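Local coordinates for SalCYP truncation (Salinispora tropica, PDB 7ABB), which belongs to the cytochrome P450 family of haem proteins and carries a bound heme c in its largely helical fold, at residues Arg23-Ala26 / Ala27-Ala31. Residues are numbered along the deposited sequence; the frame is centred on the assembly and turned at random.
Sequences RRVA and AEHRA
Ala27 N to Arg23 O (2.9 Å) and Glu28 N to Arg24 O (3.1 Å) are i to i+4 bonds of the last turns of helix 19-29; Val25 O then takes a weak i+4 bond from His29 N and a weak i+3 bond from Glu28 N, whose N-H is shared with Arg24 O, and Arg30 leaves helical geometry. On the exposed flank, Arg24 and Glu28 form a salt bridge one turn apart, NH1 lying 2.6 Å from OE1 and bonding weakly to OE2. Arg24 reaches it with CG anti to the backbone N (chi1 -176°) and a bend at chi3 that turns NH1 toward the carboxylate; the planes stand 70° apart and NH1 alone serves both oxygens, so this is not a flat, two-pronged bridge. Val25 CG1 touches His29 CD2 at 4.1 Å. On the buried flank Ala26 CB meets Arg30 CD at 3.4 Å, while Arg30 NH2 bonds to Ser47 OG. Arg23 leads away, NH1 hydrogen-bonding Ala308 O and the guanidinium making a cation-pi contact with Tyr312. Arg24 and Glu28 thus pair on the exposed side, whereas Val25 and Ala26 pack on Phe35 of strand 34-37, and Arg23 and Ala26 meet Leu309 of helix 307-310.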
# COMPACT_ATOMS: atom_id res chain seq x y z
N ARG A 23 9.99 13.10 9.33
CA ARG A 23 11.36 12.85 9.75
C ARG A 23 12.01 14.10 10.32
O ARG A 23 12.73 14.02 11.32
CB ARG A 23 12.18 12.29 8.60
CG ARG A 23 11.80 10.84 8.30
CD ARG A 23 12.74 10.14 7.33
NE ARG A 23 12.60 10.61 5.95
CZ ARG A 23 11.80 10.07 5.03
NH1 ARG A 23 11.01 9.04 5.34
NH2 ARG A 23 11.78 10.59 3.80
N ARG A 24 11.73 15.27 9.74
CA ARG A 24 12.29 16.52 10.26
C ARG A 24 11.74 16.82 11.65
O ARG A 24 12.49 17.22 12.55
CB ARG A 24 11.98 17.68 9.34
CG ARG A 24 12.62 19.00 9.78
CD ARG A 24 12.06 20.20 9.01
NE ARG A 24 10.63 20.40 9.29
CZ ARG A 24 10.16 21.07 10.33
NH1 ARG A 24 10.98 21.63 11.22
NH2 ARG A 24 8.85 21.19 10.50
N VAL A 25 10.43 16.67 11.83
CA VAL A 25 9.83 16.97 13.12
C VAL A 25 10.37 16.01 14.17
O VAL A 25 10.68 16.41 15.30
CB VAL A 25 8.29 16.92 13.04
CG1 VAL A 25 7.67 17.02 14.44
CG2 VAL A 25 7.78 18.05 12.19
N ALA A 26 10.52 14.74 13.80
CA ALA A 26 11.05 13.75 14.72
C ALA A 26 12.51 14.08 15.09
O ALA A 26 12.88 14.01 16.27
CB ALA A 26 10.89 12.36 14.11
N ALA A 27 13.31 14.48 14.10
CA ALA A 27 14.71 14.82 14.36
C ALA A 27 14.81 15.98 15.34
O ALA A 27 15.73 16.02 16.17
CB ALA A 27 15.42 15.19 13.05
N GLU A 28 13.87 16.92 15.30
CA GLU A 28 13.94 18.09 16.16
C GLU A 28 13.26 17.90 17.51
O GLU A 28 13.65 18.54 18.49
CB GLU A 28 13.32 19.30 15.44
CG GLU A 28 14.16 19.78 14.26
CD GLU A 28 13.38 20.63 13.26
OE1 GLU A 28 12.13 20.68 13.36
OE2 GLU A 28 14.01 21.25 12.39
N HIS A 29 12.28 17.02 17.60
CA HIS A 29 11.42 16.98 18.77
C HIS A 29 11.28 15.63 19.44
O HIS A 29 10.79 15.58 20.58
CB HIS A 29 10.02 17.48 18.40
CG HIS A 29 10.00 18.92 17.99
ND1 HIS A 29 10.07 19.95 18.90
CD2 HIS A 29 9.94 19.49 16.77
CE1 HIS A 29 10.03 21.10 18.25
NE2 HIS A 29 9.96 20.85 16.96
N ARG A 30 11.65 14.53 18.79
CA ARG A 30 11.39 13.23 19.39
C ARG A 30 12.36 12.98 20.55
O ARG A 30 13.56 13.25 20.45
CB ARG A 30 11.49 12.11 18.36
CG ARG A 30 12.90 11.69 17.94
CD ARG A 30 12.83 11.05 16.57
NE ARG A 30 14.07 10.60 15.93
CZ ARG A 30 14.51 9.34 15.92
NH1 ARG A 30 15.62 9.04 15.25
NH2 ARG A 30 13.86 8.39 16.60
N ALA A 31 11.80 12.49 21.66
CA ALA A 31 12.57 12.00 22.79
C ALA A 31 11.85 10.77 23.33
O ALA A 31 10.62 10.67 23.27
CB ALA A 31 12.71 13.05 23.91